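Side-chain contacts in nicotinate phosphoribosyltransferase (Vibrio cholerae, PDB 4HL7), which probably catalyses the ATP-dependent synthesis of nicotinate D-ribonucleotide from nicotinate and phosphoribosyl diphosphate, a step of NAD(+) biosynthesis: residues Y41-R46 / L134-V139; L157-T162 / D356-R361; T162-L167 / A200-E205; A307-L312 / K319-S324. All blocks are in the same frame, centred on the assembly; numbering follows the deposited sequence.

Contact 1 of 4, residues Y41-R46 / L134-V139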
loop_
_atom_site.group_PDB
_atom_site.type_symbol
_atom_site.label_atom_id
_atom_site.label_comp_id
_atom_site.label_asym_id
_atom_site.label_seq_id
_atom_site.Cartn_x
_atom_site.Cartn_y
_atom_site.Cartn_z
ATOM N N TYR A 41 -6.268 6.560 12.243
ATOM C CA TYR A 41 -6.129 6.715 10.773
ATOM C C TYR A 41 -7.257 7.550 10.266
ATOM O O TYR A 41 -8.394 7.485 10.817
ATOM C CB TYR A 41 -6.293 5.392 10.051
ATOM C CG TYR A 41 -5.269 4.292 10.375
ATOM C CD1 TYR A 41 -4.070 4.191 9.656
ATOM C CD2 TYR A 41 -5.466 3.416 11.478
ATOM C CE1 TYR A 41 -3.158 3.139 9.912
ATOM C CE2 TYR A 41 -4.552 2.388 11.761
ATOM C CZ TYR A 41 -3.389 2.269 11.003
ATOM O OH TYR A 41 -2.493 1.222 11.304
ATOM N N GLU A 42 -7.013 8.243 9.134
ATOM C CA GLU A 42 -8.065 9.042 8.518
ATOM C C GLU A 42 -8.158 8.739 7.049
ATOM O O GLU A 42 -7.139 8.753 6.349
ATOM C CB GLU A 42 -7.809 10.556 8.691
ATOM C CG GLU A 42 -7.857 11.013 10.143
ATOM C CD GLU A 42 -9.271 10.891 10.760
ATOM O OE1 GLU A 42 -9.336 10.939 12.023
ATOM O OE2 GLU A 42 -10.293 10.828 10.001
ATOM N N LEU A 43 -9.371 8.487 6.576
ATOM C CA LEU A 43 -9.523 8.234 5.161
ATOM C C LEU A 43 -10.420 9.283 4.602
ATOM O O LEU A 43 -11.384 9.704 5.237
ATOM C CB LEU A 43 -10.133 6.861 4.867
ATOM C CG LEU A 43 -9.320 5.624 5.264
ATOM C CD1 LEU A 43 -9.603 5.309 6.728
ATOM C CD2 LEU A 43 -9.630 4.412 4.386
ATOM N N ILE A 44 -10.122 9.701 3.389
ATOM C CA ILE A 44 -11.002 10.668 2.748
ATOM C C ILE A 44 -11.313 10.184 1.341
ATOM O O ILE A 44 -10.430 9.719 0.636
ATOM C CB ILE A 44 -10.417 12.108 2.782
ATOM C CG1 ILE A 44 -11.216 13.009 1.818
ATOM C CG2 ILE A 44 -8.906 12.076 2.580
ATOM C CD1 ILE A 44 -11.023 14.467 2.088
ATOM N N VAL A 45 -12.601 10.173 1.022
ATOM C CA VAL A 45 -13.062 9.876 -0.306
ATOM C C VAL A 45 -13.455 11.196 -0.935
ATOM O O VAL A 45 -14.308 11.895 -0.405
ATOM C CB VAL A 45 -14.283 8.922 -0.245
ATOM C CG1 VAL A 45 -14.748 8.533 -1.641
ATOM C CG2 VAL A 45 -13.947 7.671 0.576
ATOM N N ARG A 46 -12.834 11.526 -2.068
ATOM C CA ARG A 46 -13.099 12.802 -2.784
ATOM C C ARG A 46 -13.838 12.592 -4.123
ATOM O O ARG A 46 -13.914 11.458 -4.634
ATOM C CB ARG A 46 -11.778 13.584 -3.003
ATOM N N LEU A 134 -8.953 -3.343 3.844
ATOM C CA LEU A 134 -10.318 -3.882 3.845
ATOM C C LEU A 134 -11.303 -2.734 3.628
ATOM O O LEU A 134 -12.261 -2.856 2.853
ATOM C CB LEU A 134 -10.653 -4.593 5.172
ATOM C CG LEU A 134 -9.706 -5.737 5.528
ATOM C CD1 LEU A 134 -9.972 -6.254 6.956
ATOM C CD2 LEU A 134 -9.765 -6.837 4.473
ATOM N N VAL A 135 -11.085 -1.637 4.351
ATOM C CA VAL A 135 -11.972 -0.486 4.221
ATOM C C VAL A 135 -11.824 0.102 2.819
ATOM O O VAL A 135 -12.805 0.407 2.182
ATOM C CB VAL A 135 -11.726 0.593 5.335
ATOM C CG1 VAL A 135 -12.574 1.859 5.068
ATOM C CG2 VAL A 135 -12.051 0.022 6.732
HETATM N N MSE A 136 -10.596 0.220 2.313
HETATM C CA MSE A 136 -10.420 0.823 0.936
HETATM C C MSE A 136 -11.095 -0.025 -0.084
HETATM O O MSE A 136 -11.794 0.507 -0.922
HETATM C CB MSE A 136 -8.923 1.049 0.654
HETATM C CG MSE A 136 -8.479 2.150 1.561
HETATM SE SE MSE A 136 -6.511 2.320 1.343
HETATM C CE MSE A 136 -6.517 3.106 -0.473
ATOM N N ALA A 137 -10.993 -1.372 0.046
ATOM C CA ALA A 137 -11.592 -2.334 -0.930
ATOM C C ALA A 137 -13.096 -2.308 -0.906
ATOM O O ALA A 137 -13.772 -2.448 -1.958
ATOM C CB ALA A 137 -11.081 -3.755 -0.716
ATOM N N ILE A 138 -13.616 -2.109 0.304
ATOM C CA ILE A 138 -15.042 -2.015 0.506
ATOM C C ILE A 138 -15.553 -0.720 -0.136
ATOM O O ILE A 138 -16.505 -0.753 -0.864
ATOM C CB ILE A 138 -15.359 -2.010 2.037
ATOM C CG1 ILE A 138 -15.326 -3.465 2.583
ATOM C CG2 ILE A 138 -16.744 -1.358 2.291
ATOM C CD1 ILE A 138 -15.199 -3.509 4.122
ATOM N N VAL A 139 -14.938 0.416 0.180
ATOM C CA VAL A 139 -15.419 1.687 -0.399
ATOM C C VAL A 139 -15.334 1.662 -1.928
ATOM O O VAL A 139 -16.275 2.023 -2.594
ATOM C CB VAL A 139 -14.675 2.931 0.137
ATOM C CG1 VAL A 139 -15.190 4.221 -0.530
ATOM C CG2 VAL A 139 -14.868 3.060 1.653
#
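L43 sets CG opposite its own carbonyl carbon (chi1 -65°), and chi2 then sends CD2 toward V135 and M136. L43 CD2 meets M136 CG at 3.8 Å and V135 CG1 at 4.0 Å, and in both pairs the side chains pass at a slant. V45 holds CG1 anti to the backbone N (chi1 -177°) and CG2 beside it; CG2 is the methyl on the helix side. V45 CG2 faces V139 CG1 tip to tip at 3.8 Å. M136, modelled as selenomethionine, touches with its CG methylene and not with SE. The contact packs helix 131-147 on one face of an antiparallel sheet. Both segments belong to the N-terminal domain of the family, though strand 372-380 of the same sheet comes much later in the chain. Strand 41-46 and helix 134-139 run almost in the same direction, at 16°, with axes 10.8 Å apart. L43 and V45, two residues apart, therefore match V135 and V139, one helical turn apart. All five touching residues are buried, and no hydrogen bond links the two segments. L43 also touches I121 and I375 of the adjacent strands. V135 and V139 also rest on helix 52-64.

Contact 2 of 4, residues L157-T162 / D356-R361; sequences LKVLKT and DLANWR
A358, whose methyl touches V159, has a positive phi. It is an inner residue of a type I' beta turn from L357 to W360, as is N359, also with a positive phi. The turn is closed by W360 N to L357 O at 3.0 Å. The contact packs the loop between helix 351-354 and strand 372-380 on helix 155-174. V159 is the one residue of 157-162 that touches this loop. Its CG1 is anti to the backbone N (chi1 167°), and both methyls face the loop. V159 CG2 lies 3.9 Å from A358 CB and also meets the backbone carbon of L357. V159 CG1 lies 3.9 Å from D356 O. V159 thus packs against main chain as much as against side chains. L357 starts away from V159, and its side chain touches V151, P156 and Y368. D356 shapes the loop through an Asx turn. D356 OD2 accepts from A358 N at 2.8 Å, with an N-H...O angle of 157°. The N-H comes from the anti side of the carboxylate, 35° out of its plane. The other oxygen, OD1, forms a salt bridge with K163, one turn beyond V159. No hydrogen bond joins the two segments themselves. The carboxylate has separate tasks for its two oxygens: OD2 fixes the turn and OD1 holds the loop to the helix. The lysine probably favours the charged form of D356.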
loop_
_atom_site.group_PDB
_atom_site.type_symbol
_atom_site.label_atom_id
_atom_site.label_comp_id
_atom_site.label_asym_id
_atom_site.label_seq_id
_atom_site.Cartn_x
_atom_site.Cartn_y
_atom_site.Cartn_z
ATOM N N LEU A 157 -11.318 -7.915 -18.437
ATOM C CA LEU A 157 -10.328 -8.840 -18.977
ATOM C C LEU A 157 -9.958 -8.526 -20.446
ATOM O O LEU A 157 -8.808 -8.777 -20.851
ATOM C CB LEU A 157 -10.766 -10.300 -18.828
ATOM C CG LEU A 157 -10.615 -10.939 -17.448
ATOM C CD1 LEU A 157 -11.135 -12.384 -17.527
ATOM C CD2 LEU A 157 -9.163 -10.876 -16.960
ATOM N N LYS A 158 -10.885 -7.960 -21.214
ATOM C CA LYS A 158 -10.549 -7.582 -22.612
ATOM C C LYS A 158 -9.449 -6.538 -22.552
ATOM O O LYS A 158 -8.513 -6.545 -23.362
ATOM C CB LYS A 158 -11.763 -7.023 -23.418
ATOM C CG LYS A 158 -12.701 -8.093 -24.003
ATOM C CD LYS A 158 -13.724 -7.521 -24.996
ATOM N N VAL A 159 -9.585 -5.606 -21.609
ATOM C CA VAL A 159 -8.646 -4.489 -21.502
ATOM C C VAL A 159 -7.287 -5.047 -21.110
ATOM O O VAL A 159 -6.231 -4.653 -21.658
ATOM C CB VAL A 159 -9.096 -3.449 -20.431
ATOM C CG1 VAL A 159 -7.953 -2.481 -20.112
ATOM C CG2 VAL A 159 -10.327 -2.698 -20.911
ATOM N N LEU A 160 -7.293 -5.957 -20.137
ATOM C CA LEU A 160 -6.012 -6.515 -19.673
ATOM C C LEU A 160 -5.348 -7.321 -20.803
ATOM O O LEU A 160 -4.130 -7.230 -21.026
ATOM C CB LEU A 160 -6.208 -7.380 -18.448
ATOM C CG LEU A 160 -4.928 -8.030 -17.904
ATOM C CD1 LEU A 160 -3.821 -7.026 -17.529
ATOM C CD2 LEU A 160 -5.299 -8.881 -16.674
ATOM N N LYS A 161 -6.153 -8.110 -21.515
ATOM C CA LYS A 161 -5.600 -8.959 -22.590
ATOM C C LYS A 161 -4.875 -8.127 -23.667
ATOM O O LYS A 161 -3.773 -8.485 -24.103
ATOM C CB LYS A 161 -6.697 -9.842 -23.177
ATOM C CG LYS A 161 -7.042 -11.028 -22.262
ATOM C CD LYS A 161 -8.337 -11.686 -22.714
ATOM C CE LYS A 161 -8.827 -12.767 -21.741
ATOM N NZ LYS A 161 -9.886 -13.524 -22.489
ATOM N N THR A 162 -5.467 -6.988 -24.035
ATOM C CA THR A 162 -4.884 -6.081 -25.019
ATOM C C THR A 162 -3.553 -5.507 -24.498
ATOM O O THR A 162 -2.594 -5.407 -25.241
ATOM C CB THR A 162 -5.817 -4.914 -25.329
ATOM O OG1 THR A 162 -7.068 -5.428 -25.813
ATOM C CG2 THR A 162 -5.223 -4.061 -26.421
ATOM N N ASP A 356 -9.011 -0.712 -14.166
ATOM C CA ASP A 356 -8.766 0.011 -15.402
ATOM C C ASP A 356 -9.800 -0.474 -16.428
ATOM O O ASP A 356 -9.820 -1.651 -16.797
ATOM C CB ASP A 356 -7.332 -0.245 -15.901
ATOM C CG ASP A 356 -7.033 0.529 -17.224
ATOM O OD1 ASP A 356 -5.900 0.439 -17.776
ATOM O OD2 ASP A 356 -7.959 1.247 -17.668
ATOM N N LEU A 357 -10.670 0.439 -16.869
ATOM C CA LEU A 357 -11.711 0.097 -17.863
ATOM C C LEU A 357 -11.442 0.859 -19.160
ATOM O O LEU A 357 -12.322 0.986 -20.024
ATOM C CB LEU A 357 -13.131 0.454 -17.350
ATOM C CG LEU A 357 -13.535 -0.317 -16.082
ATOM C CD1 LEU A 357 -14.969 0.014 -15.690
ATOM C CD2 LEU A 357 -13.401 -1.793 -16.396
ATOM N N ALA A 358 -10.211 1.328 -19.284
ATOM C CA ALA A 358 -9.771 2.034 -20.481
ATOM C C ALA A 358 -10.760 3.178 -20.828
ATOM O O ALA A 358 -11.145 3.340 -21.960
ATOM C CB ALA A 358 -9.607 1.052 -21.657
ATOM N N ASN A 359 -11.162 3.954 -19.832
ATOM C CA ASN A 359 -11.951 5.153 -20.077
ATOM C C ASN A 359 -13.349 4.848 -20.579
ATOM O O ASN A 359 -13.987 5.697 -21.177
ATOM C CB ASN A 359 -11.253 6.097 -21.090
ATOM C CG ASN A 359 -9.925 6.615 -20.578
ATOM O OD1 ASN A 359 -9.723 6.751 -19.369
ATOM N ND2 ASN A 359 -9.007 6.911 -21.502
ATOM N N TRP A 360 -13.799 3.613 -20.384
ATOM C CA TRP A 360 -15.147 3.221 -20.728
ATOM C C TRP A 360 -16.182 4.268 -20.329
ATOM O O TRP A 360 -16.178 4.723 -19.220
ATOM C CB TRP A 360 -15.488 1.890 -20.063
ATOM C CG TRP A 360 -16.841 1.388 -20.529
ATOM C CD1 TRP A 360 -17.151 0.809 -21.748
ATOM C CD2 TRP A 360 -18.103 1.411 -19.778
ATOM N NE1 TRP A 360 -18.505 0.485 -21.811
ATOM C CE2 TRP A 360 -19.109 0.785 -20.633
ATOM C CE3 TRP A 360 -18.467 1.843 -18.522
ATOM C CZ2 TRP A 360 -20.423 0.655 -20.241
ATOM C CZ3 TRP A 360 -19.784 1.681 -18.117
ATOM C CH2 TRP A 360 -20.742 1.104 -18.958
ATOM N N ARG A 361 -17.081 4.646 -21.233
ATOM C CA ARG A 361 -18.096 5.655 -20.891
ATOM C C ARG A 361 -19.389 4.939 -20.541
ATOM O O ARG A 361 -19.820 4.018 -21.284
ATOM C CB ARG A 361 -18.383 6.603 -22.088
ATOM C CG ARG A 361 -17.272 7.586 -22.427
ATOM C CD ARG A 361 -17.603 8.513 -23.628
ATOM N NE ARG A 361 -16.454 9.406 -23.843
ATOM C CZ ARG A 361 -16.187 10.511 -23.109
ATOM N NH1 ARG A 361 -17.030 10.929 -22.163
ATOM N NH2 ARG A 361 -15.083 11.219 -23.336
#

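Contact 3 of 4, residues T162-L167 / A200-E205; sequences TKLDQL and ACLKQE
Helices 162-167 and 200-205 run in broadly the same direction, at 30°, with axes 11.7 Å apart and the CA atoms of L164 and E205 nearest each other. Within 162-167, L164 alone carries the contact; L157 and L160, earlier on the same helix, also touch C201. L164 has CG anti to the carbonyl carbon (chi1 -69°), and both methyls lie against helix 200-205. L164 CD1 sits 3.9 Å from C201 SG and 3.9 Å from E205 CB, one helical turn further on. L164 CD2 meets L202 CD2 at 4.0 Å, where the two leucine side chains cross at about a right angle. C201 turns SG anti to its backbone N (chi1 170°), toward L164. Helix 192-205 follows strand 181-183 of the parallel sheet. L164 and L167 also pack on F329 of helix 329-339, consistent with the helical layer of a TIM-barrel-like domain. On helix 155-174, K168 NZ hydrogen-bonds to E205 O. E205 is partly exposed, and its OE1 lies 5.5 Å from D165 OD2, not in contact. The core of the contact is apolar and has no hydrogen bond across it. E205 touches L164 with its CB and CG, which extend the apolar patch.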
loop_
_atom_site.group_PDB
_atom_site.type_symbol
_atom_site.label_atom_id
_atom_site.label_comp_id
_atom_site.label_asym_id
_atom_site.label_seq_id
_atom_site.Cartn_x
_atom_site.Cartn_y
_atom_site.Cartn_z
ATOM N N THR A 162 -5.467 -6.988 -24.035
ATOM C CA THR A 162 -4.884 -6.081 -25.019
ATOM C C THR A 162 -3.553 -5.507 -24.498
ATOM O O THR A 162 -2.594 -5.407 -25.241
ATOM C CB THR A 162 -5.817 -4.914 -25.329
ATOM O OG1 THR A 162 -7.068 -5.428 -25.813
ATOM C CG2 THR A 162 -5.223 -4.061 -26.421
ATOM N N LYS A 163 -3.511 -5.095 -23.231
ATOM C CA LYS A 163 -2.270 -4.593 -22.649
ATOM C C LYS A 163 -1.204 -5.700 -22.613
ATOM O O LYS A 163 0.001 -5.459 -22.879
ATOM C CB LYS A 163 -2.495 -4.047 -21.202
ATOM C CG LYS A 163 -3.437 -2.863 -21.196
ATOM C CD LYS A 163 -3.613 -2.118 -19.868
ATOM C CE LYS A 163 -4.197 -2.938 -18.770
ATOM N NZ LYS A 163 -4.501 -1.942 -17.622
ATOM N N LEU A 164 -1.618 -6.901 -22.235
ATOM C CA LEU A 164 -0.646 -7.996 -22.187
ATOM C C LEU A 164 -0.051 -8.356 -23.576
ATOM O O LEU A 164 1.165 -8.568 -23.681
ATOM C CB LEU A 164 -1.235 -9.232 -21.517
ATOM C CG LEU A 164 -1.492 -9.084 -20.014
ATOM C CD1 LEU A 164 -2.255 -10.313 -19.573
ATOM C CD2 LEU A 164 -0.196 -8.894 -19.205
ATOM N N ASP A 165 -0.886 -8.411 -24.618
ATOM C CA ASP A 165 -0.394 -8.506 -26.007
ATOM C C ASP A 165 0.668 -7.453 -26.308
ATOM O O ASP A 165 1.726 -7.786 -26.823
ATOM C CB ASP A 165 -1.513 -8.317 -27.019
ATOM C CG ASP A 165 -2.487 -9.439 -27.035
ATOM O OD1 ASP A 165 -3.508 -9.255 -27.714
ATOM O OD2 ASP A 165 -2.260 -10.496 -26.370
ATOM N N GLN A 166 0.390 -6.183 -25.995
ATOM C CA GLN A 166 1.327 -5.101 -26.338
ATOM C C GLN A 166 2.586 -5.112 -25.520
ATOM O O GLN A 166 3.687 -4.770 -26.002
ATOM C CB GLN A 166 0.641 -3.722 -26.296
ATOM C CG GLN A 166 -0.403 -3.661 -27.384
ATOM C CD GLN A 166 -1.294 -2.431 -27.369
ATOM O OE1 GLN A 166 -0.944 -1.387 -27.918
ATOM N NE2 GLN A 166 -2.471 -2.578 -26.808
ATOM N N LEU A 167 2.442 -5.482 -24.252
ATOM C CA LEU A 167 3.607 -5.733 -23.386
ATOM C C LEU A 167 4.542 -6.823 -23.964
ATOM O O LEU A 167 5.751 -6.593 -24.068
ATOM C CB LEU A 167 3.121 -6.186 -22.005
ATOM C CG LEU A 167 4.180 -6.681 -20.984
ATOM C CD1 LEU A 167 5.097 -5.541 -20.502
ATOM C CD2 LEU A 167 3.547 -7.413 -19.786
ATOM N N ALA A 200 -5.836 -14.452 -12.131
ATOM C CA ALA A 200 -5.962 -15.687 -12.910
ATOM C C ALA A 200 -5.370 -15.504 -14.315
ATOM O O ALA A 200 -4.658 -16.374 -14.823
ATOM C CB ALA A 200 -7.424 -16.129 -13.000
ATOM N N CYS A 201 -5.647 -14.365 -14.942
ATOM C CA CYS A 201 -5.201 -14.122 -16.303
ATOM C C CYS A 201 -3.671 -13.912 -16.350
ATOM O O CYS A 201 -2.968 -14.491 -17.189
ATOM C CB CYS A 201 -5.967 -12.919 -16.841
ATOM S SG CYS A 201 -5.392 -12.250 -18.424
ATOM N N LEU A 202 -3.140 -13.085 -15.437
ATOM C CA LEU A 202 -1.690 -12.903 -15.323
ATOM C C LEU A 202 -0.983 -14.226 -15.141
ATOM O O LEU A 202 0.013 -14.509 -15.805
ATOM C CB LEU A 202 -1.351 -11.976 -14.173
ATOM C CG LEU A 202 -1.856 -10.547 -14.296
ATOM C CD1 LEU A 202 -1.609 -9.808 -12.960
ATOM C CD2 LEU A 202 -1.301 -9.788 -15.504
ATOM N N LYS A 203 -1.508 -15.055 -14.252
ATOM C CA LYS A 203 -0.907 -16.338 -14.021
ATOM C C LYS A 203 -0.914 -17.207 -15.308
ATOM O O LYS A 203 0.064 -17.883 -15.611
ATOM C CB LYS A 203 -1.609 -17.048 -12.878
ATOM C CG LYS A 203 -1.265 -18.529 -12.824
ATOM C CD LYS A 203 -1.411 -19.134 -11.445
ATOM C CE LYS A 203 -0.815 -20.547 -11.455
ATOM N NZ LYS A 203 -1.386 -21.413 -10.384
ATOM N N GLN A 204 -2.015 -17.157 -16.050
ATOM C CA GLN A 204 -2.119 -17.906 -17.288
ATOM C C GLN A 204 -1.255 -17.348 -18.441
ATOM O O GLN A 204 -0.667 -18.107 -19.190
ATOM C CB GLN A 204 -3.571 -18.058 -17.676
ATOM C CG GLN A 204 -3.767 -18.554 -19.107
ATOM C CD GLN A 204 -5.103 -18.121 -19.652
ATOM O OE1 GLN A 204 -6.149 -18.603 -19.202
ATOM N NE2 GLN A 204 -5.089 -17.177 -20.609
ATOM N N GLU A 205 -1.138 -16.029 -18.540
ATOM C CA GLU A 205 -0.543 -15.380 -19.698
ATOM C C GLU A 205 0.942 -15.077 -19.532
ATOM O O GLU A 205 1.709 -15.214 -20.513
ATOM C CB GLU A 205 -1.289 -14.076 -20.054
ATOM C CG GLU A 205 -2.689 -14.304 -20.518
ATOM C CD GLU A 205 -2.710 -15.038 -21.843
ATOM O OE1 GLU A 205 -1.968 -14.634 -22.784
ATOM O OE2 GLU A 205 -3.478 -16.002 -21.955
#

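Contact 4 of 4, residues A307-L312 / K319-S324; sequences AHYQQL and KLFIFS
Y309 meets K319 and F321 from the last turns of helix 298-311. Before it comes H308, whose NE2 is hydrogen-bonded to F280 O. Y309 has CG anti to its carbonyl carbon (chi1 -77°), and its ring reaches the start of strand 320-323. K319 lies over one face of this ring. K319 CG is 4.0 Å from the centroid of the Y309 ring and 22° off the normal, a CH-pi contact. The nearest atoms are Y309 CZ and K319 CG, at 3.7 Å. K319 CB is also close, 3.8 Å from Y309 CE2. The lysine chain then bends at chi2, and NZ leads away to Y288 O and N286 O, so only its aliphatic base meets the tyrosine. F321 CE1 approaches the edge of the Y309 ring, near its plane, 4.1 Å from Y309 CE2. L312 ends the segment and turns its CG over the H308 ring. The contact lies within the beta-alpha-beta unit of strand 290-293, helix 298-311 and strand 320-323. A285 of helix 282-287 also touches Y309. M305 and I306 extend the helix packing onto F321, while the F321 backbone hydrogen-bonds to K344 and S346 of strand 344-349.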
loop_
_atom_site.group_PDB
_atom_site.type_symbol
_atom_site.label_atom_id
_atom_site.label_comp_id
_atom_site.label_asym_id
_atom_site.label_seq_id
_atom_site.Cartn_x
_atom_site.Cartn_y
_atom_site.Cartn_z
ATOM N N ALA A 307 24.292 4.470 -6.442
ATOM C CA ALA A 307 25.528 5.162 -5.975
ATOM C C ALA A 307 25.770 4.959 -4.456
ATOM O O ALA A 307 26.919 4.886 -3.959
ATOM C CB ALA A 307 25.464 6.643 -6.303
ATOM N N HIS A 308 24.675 4.928 -3.696
ATOM C CA HIS A 308 24.781 4.714 -2.259
ATOM C C HIS A 308 25.305 3.329 -1.939
ATOM O O HIS A 308 26.237 3.176 -1.123
ATOM C CB HIS A 308 23.421 4.962 -1.605
ATOM C CG HIS A 308 23.454 4.841 -0.103
ATOM N ND1 HIS A 308 23.971 5.792 0.681
ATOM C CD2 HIS A 308 22.900 3.878 0.752
ATOM C CE1 HIS A 308 23.817 5.433 1.980
ATOM N NE2 HIS A 308 23.172 4.263 2.011
ATOM N N TYR A 309 24.713 2.293 -2.574
ATOM C CA TYR A 309 25.214 0.938 -2.403
ATOM C C TYR A 309 26.736 0.865 -2.717
ATOM O O TYR A 309 27.529 0.292 -1.932
ATOM C CB TYR A 309 24.466 -0.003 -3.291
ATOM C CG TYR A 309 23.056 -0.338 -2.717
ATOM C CD1 TYR A 309 22.873 -0.710 -1.349
ATOM C CD2 TYR A 309 21.953 -0.443 -3.582
ATOM C CE1 TYR A 309 21.613 -1.118 -0.891
ATOM C CE2 TYR A 309 20.693 -0.804 -3.104
ATOM C CZ TYR A 309 20.538 -1.123 -1.777
ATOM O OH TYR A 309 19.286 -1.506 -1.353
ATOM N N GLN A 310 27.105 1.450 -3.859
ATOM C CA GLN A 310 28.500 1.394 -4.339
ATOM C C GLN A 310 29.441 2.103 -3.365
ATOM O O GLN A 310 30.532 1.594 -3.136
ATOM C CB GLN A 310 28.597 1.949 -5.755
ATOM C CG GLN A 310 27.840 1.113 -6.775
ATOM C CD GLN A 310 27.820 1.742 -8.134
ATOM O OE1 GLN A 310 27.752 2.978 -8.278
ATOM N NE2 GLN A 310 27.858 0.922 -9.138
ATOM N N GLN A 311 29.020 3.231 -2.772
ATOM C CA GLN A 311 29.825 3.966 -1.809
ATOM C C GLN A 311 30.055 3.095 -0.560
ATOM O O GLN A 311 31.093 3.166 0.095
ATOM C CB GLN A 311 29.136 5.299 -1.416
ATOM C CG GLN A 311 29.859 6.057 -0.284
ATOM N N LEU A 312 29.079 2.263 -0.266
ATOM C CA LEU A 312 29.127 1.380 0.914
ATOM C C LEU A 312 29.755 -0.013 0.568
ATOM O O LEU A 312 29.838 -0.883 1.443
ATOM C CB LEU A 312 27.712 1.193 1.479
ATOM C CG LEU A 312 27.036 2.412 2.103
ATOM C CD1 LEU A 312 25.696 1.982 2.643
ATOM C CD2 LEU A 312 27.898 2.987 3.221
ATOM N N LYS A 319 20.656 -6.472 -4.884
ATOM C CA LYS A 319 19.542 -5.824 -4.168
ATOM C C LYS A 319 18.369 -5.609 -5.104
ATOM O O LYS A 319 18.520 -5.617 -6.318
ATOM C CB LYS A 319 19.989 -4.498 -3.573
ATOM C CG LYS A 319 21.174 -4.688 -2.607
ATOM C CD LYS A 319 20.744 -5.577 -1.415
ATOM C CE LYS A 319 21.890 -5.745 -0.395
ATOM N NZ LYS A 319 21.512 -6.800 0.620
ATOM N N LEU A 320 17.202 -5.341 -4.525
ATOM C CA LEU A 320 15.987 -5.285 -5.316
ATOM C C LEU A 320 15.360 -3.887 -5.200
ATOM O O LEU A 320 15.189 -3.377 -4.098
ATOM C CB LEU A 320 14.956 -6.311 -4.794
ATOM C CG LEU A 320 13.538 -6.273 -5.427
ATOM C CD1 LEU A 320 13.644 -6.622 -6.922
ATOM C CD2 LEU A 320 12.644 -7.318 -4.735
ATOM N N PHE A 321 15.005 -3.283 -6.325
ATOM C CA PHE A 321 14.202 -2.039 -6.312
ATOM C C PHE A 321 12.783 -2.401 -6.686
ATOM O O PHE A 321 12.584 -3.022 -7.711
ATOM C CB PHE A 321 14.649 -1.118 -7.443
ATOM C CG PHE A 321 15.961 -0.422 -7.194
ATOM C CD1 PHE A 321 16.545 -0.423 -5.911
ATOM C CD2 PHE A 321 16.581 0.310 -8.247
ATOM C CE1 PHE A 321 17.729 0.271 -5.675
ATOM C CE2 PHE A 321 17.802 0.989 -7.982
ATOM C CZ PHE A 321 18.342 0.951 -6.727
ATOM N N ILE A 322 11.812 -2.048 -5.852
ATOM C CA ILE A 322 10.381 -2.179 -6.249
ATOM C C ILE A 322 9.932 -0.765 -6.593
ATOM O O ILE A 322 9.995 0.139 -5.735
ATOM C CB ILE A 322 9.493 -2.702 -5.088
ATOM C CG1 ILE A 322 10.048 -4.056 -4.619
ATOM C CG2 ILE A 322 8.021 -2.793 -5.559
ATOM C CD1 ILE A 322 9.020 -5.042 -4.079
ATOM N N PHE A 323 9.529 -0.562 -7.842
ATOM C CA PHE A 323 8.944 0.716 -8.293
ATOM C C PHE A 323 7.414 0.599 -8.142
ATOM O O PHE A 323 6.847 -0.388 -8.571
ATOM C CB PHE A 323 9.307 0.924 -9.770
ATOM C CG PHE A 323 10.750 1.149 -9.979
ATOM C CD1 PHE A 323 11.298 2.408 -9.763
ATOM C CD2 PHE A 323 11.579 0.087 -10.355
ATOM C CE1 PHE A 323 12.682 2.628 -9.953
ATOM C CE2 PHE A 323 12.974 0.313 -10.548
ATOM C CZ PHE A 323 13.493 1.579 -10.322
ATOM N N SER A 324 6.782 1.566 -7.497
ATOM C CA SER A 324 5.336 1.470 -7.197
ATOM C C SER A 324 4.553 2.777 -7.404
ATOM O O SER A 324 3.389 2.857 -6.971
ATOM C CB SER A 324 5.134 0.996 -5.750
ATOM O OG SER A 324 5.584 1.994 -4.800
#

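Overall arrangement
Contact 1 comes first along the chain and joins the antiparallel sheet to helix 131-147. Helix 155-174 follows that helix and serves both contact 2 and contact 3. These two share T162, touch each other, and have centres 12 Å apart. Contact 3 starts at the end of contact 2's first segment, and contact 4 lies wholly within the span between contact 2's two segments. Contact 4 lies on the opposite side of the chain's centre from contact 1, with centres 32 Å apart. Contact 1 thus belongs to the antiparallel-sheet part and contact 4 to the parallel alpha/beta part, which by sequence belongs to the TIM-barrel clan. Contacts 2 and 3 pack helix 155-174 against elements of the latter.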